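Local coordinates for protein VP5 (Halorubrum pleomorphic virus 2, PDB 6QGI) that probably mediates fusion of the viral envelope with the membrane of its haloarchaeal host, as a spike-like envelope protein, at residues Glu234-Thr237 with Val238-Val242. Sequence-based numbering, arbitrary orientation.
Sequences EMDT and VLQNV
Four successive backbone bonds join Glu234-Thr237 to Val238-Val242, each an amide N-H reaching the carbonyl four residues earlier, so the two segments form one unbroken run of alpha helix. The series starts with Val238 N to Glu234 O at 2.9 Å, passes through Leu239 to Met235 and the somewhat longer Gln240 to Asp236, and ends with Asn241 N to Thr237 O at 2.8 Å. Side chains then settle on the carbonyls of the preceding turn. Val238 lays CG2 against Glu234 O at 3.3 Å, because that methyl stands beside its own backbone N while CG1 is anti to it (chi1 160°). Gln240 does likewise with its CG, 3.3 Å from Asp236 O, before its chain bends at chi2. This is the middle of the long helix 225-253, which packs beside helices 66-86 and 91-133, and the stretch is amphipathic. On its buried side Met235 touches Val109 and Phe113 of helix 91-133, Leu239 touches Leu106 of the same helix, and Val238 meets Lys70 of helix 66-86. Thr237, Gln240 and Asn241 occupy the exposed side. There Thr237 and Asn241 run side by side and point the same way, with the methyl CG2 of Thr237 3.6 Å from the amide ND2 of Asn241. The threonine hydroxyl turns back instead: OG1 lies beside the backbone N (chi1 -61°) and hydrogen-bonds to the carbonyl of Asp233, one turn earlier. Asn241 packs its amide carbon CG 3.2 Å from Thr237 O, the same oxygen that accepts its backbone N-H.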
ATOM      1  N   GLU A 234      -9.145  -8.078  12.437  1.00 29.11           N
ATOM      2  CA  GLU A 234      -8.265  -9.160  11.977  1.00 29.09           C
ATOM      3  C   GLU A 234      -6.931  -9.095  12.732  1.00 33.32           C
ATOM      4  O   GLU A 234      -6.412 -10.138  13.120  1.00 33.48           O
ATOM      5  CB  GLU A 234      -8.045  -9.087  10.452  1.00 29.90           C
ATOM      6  CG  GLU A 234      -7.495 -10.367   9.839  1.00 39.97           C
ATOM      7  CD  GLU A 234      -7.339 -10.370   8.328  1.00 66.10           C
ATOM      8  OE1 GLU A 234      -8.274  -9.925   7.624  1.00 67.10           O
ATOM      9  OE2 GLU A 234      -6.284 -10.844   7.844  1.00 59.82           O
ATOM     10  N   MET A 235      -6.406  -7.872  12.970  1.00 29.65           N
ATOM     11  CA  MET A 235      -5.175  -7.637  13.726  1.00 29.73           C
ATOM     12  C   MET A 235      -5.367  -8.072  15.185  1.00 34.66           C
ATOM     13  O   MET A 235      -4.458  -8.655  15.781  1.00 34.82           O
ATOM     14  CB  MET A 235      -4.779  -6.157  13.652  1.00 31.72           C
ATOM     15  CG  MET A 235      -3.319  -5.891  13.961  1.00 35.14           C
ATOM     16  SD  MET A 235      -2.937  -4.118  14.013  1.00 39.17           S
ATOM     17  CE  MET A 235      -3.045  -3.703  12.264  1.00 34.98           C
ATOM     18  N   ASP A 236      -6.564  -7.805  15.742  1.00 31.55           N
ATOM     19  CA  ASP A 236      -6.953  -8.162  17.104  1.00 31.99           C
ATOM     20  C   ASP A 236      -7.143  -9.675  17.214  1.00 34.61           C
ATOM     21  O   ASP A 236      -6.811 -10.253  18.247  1.00 34.46           O
ATOM     22  CB  ASP A 236      -8.230  -7.413  17.518  1.00 34.65           C
ATOM     23  CG  ASP A 236      -8.505  -7.472  19.005  1.00 50.48           C
ATOM     24  OD1 ASP A 236      -7.737  -6.851  19.778  1.00 52.44           O
ATOM     25  OD2 ASP A 236      -9.487  -8.138  19.398  1.00 57.71           O
ATOM     26  N   THR A 237      -7.653 -10.312  16.136  1.00 29.96           N
ATOM     27  CA  THR A 237      -7.846 -11.764  16.049  1.00 29.40           C
ATOM     28  C   THR A 237      -6.462 -12.434  16.072  1.00 32.64           C
ATOM     29  O   THR A 237      -6.270 -13.402  16.812  1.00 33.45           O
ATOM     30  CB  THR A 237      -8.681 -12.126  14.801  1.00 32.05           C
ATOM     31  OG1 THR A 237      -9.968 -11.509  14.901  1.00 30.25           O
ATOM     32  CG2 THR A 237      -8.854 -13.628  14.611  1.00 28.05           C
ATOM     33  N   VAL A 238      -5.495 -11.877  15.308  1.00 27.18           N
ATOM     34  CA  VAL A 238      -4.111 -12.356  15.207  1.00 26.20           C
ATOM     35  C   VAL A 238      -3.452 -12.320  16.599  1.00 30.00           C
ATOM     36  O   VAL A 238      -2.878 -13.324  17.011  1.00 29.74           O
ATOM     37  CB  VAL A 238      -3.307 -11.560  14.134  1.00 28.93           C
ATOM     38  CG1 VAL A 238      -1.799 -11.684  14.333  1.00 28.91           C
ATOM     39  CG2 VAL A 238      -3.691 -12.006  12.727  1.00 28.27           C
ATOM     40  N   LEU A 239      -3.584 -11.193  17.331  1.00 26.38           N
ATOM     41  CA  LEU A 239      -3.010 -11.011  18.665  1.00 26.25           C
ATOM     42  C   LEU A 239      -3.547 -12.042  19.655  1.00 31.69           C
ATOM     43  O   LEU A 239      -2.763 -12.602  20.418  1.00 32.93           O
ATOM     44  CB  LEU A 239      -3.265  -9.577  19.173  1.00 26.10           C
ATOM     45  CG  LEU A 239      -2.841  -9.224  20.609  1.00 30.80           C
ATOM     46  CD1 LEU A 239      -1.344  -9.316  20.798  1.00 31.11           C
ATOM     47  CD2 LEU A 239      -3.315  -7.851  20.987  1.00 32.43           C
ATOM     48  N   GLN A 240      -4.860 -12.319  19.613  1.00 28.04           N
ATOM     49  CA  GLN A 240      -5.516 -13.283  20.493  1.00 28.38           C
ATOM     50  C   GLN A 240      -5.143 -14.723  20.124  1.00 32.58           C
ATOM     51  O   GLN A 240      -4.906 -15.532  21.022  1.00 33.66           O
ATOM     52  CB  GLN A 240      -7.044 -13.101  20.465  1.00 29.96           C
ATOM     53  CG  GLN A 240      -7.545 -11.762  21.037  1.00 49.77           C
ATOM     54  CD  GLN A 240      -7.152 -11.497  22.477  1.00 75.38           C
ATOM     55  OE1 GLN A 240      -7.224 -12.370  23.353  1.00 74.92           O
ATOM     56  NE2 GLN A 240      -6.731 -10.272  22.752  1.00 66.23           N
ATOM     57  N   ASN A 241      -5.077 -15.035  18.814  1.00 27.75           N
ATOM     58  CA  ASN A 241      -4.745 -16.367  18.299  1.00 27.20           C
ATOM     59  C   ASN A 241      -3.281 -16.730  18.535  1.00 30.21           C
ATOM     60  O   ASN A 241      -3.006 -17.892  18.829  1.00 30.55           O
ATOM     61  CB  ASN A 241      -5.077 -16.490  16.800  1.00 27.53           C
ATOM     62  CG  ASN A 241      -6.554 -16.533  16.459  1.00 49.58           C
ATOM     63  OD1 ASN A 241      -7.440 -16.570  17.325  1.00 42.76           O
ATOM     64  ND2 ASN A 241      -6.854 -16.517  15.166  1.00 41.84           N
ATOM     65  N   VAL A 242      -2.343 -15.768  18.394  1.00 25.89           N
ATOM     66  CA  VAL A 242      -0.914 -16.036  18.613  1.00 25.62           C
ATOM     67  C   VAL A 242      -0.667 -16.228  20.125  1.00 30.84           C
ATOM     68  O   VAL A 242       0.097 -17.118  20.479  1.00 30.99           O
ATOM     69  CB  VAL A 242       0.042 -14.990  17.975  1.00 28.33           C
ATOM     70  CG1 VAL A 242       1.507 -15.340  18.235  1.00 28.28           C
ATOM     71  CG2 VAL A 242      -0.193 -14.888  16.476  1.00 27.38           C
TER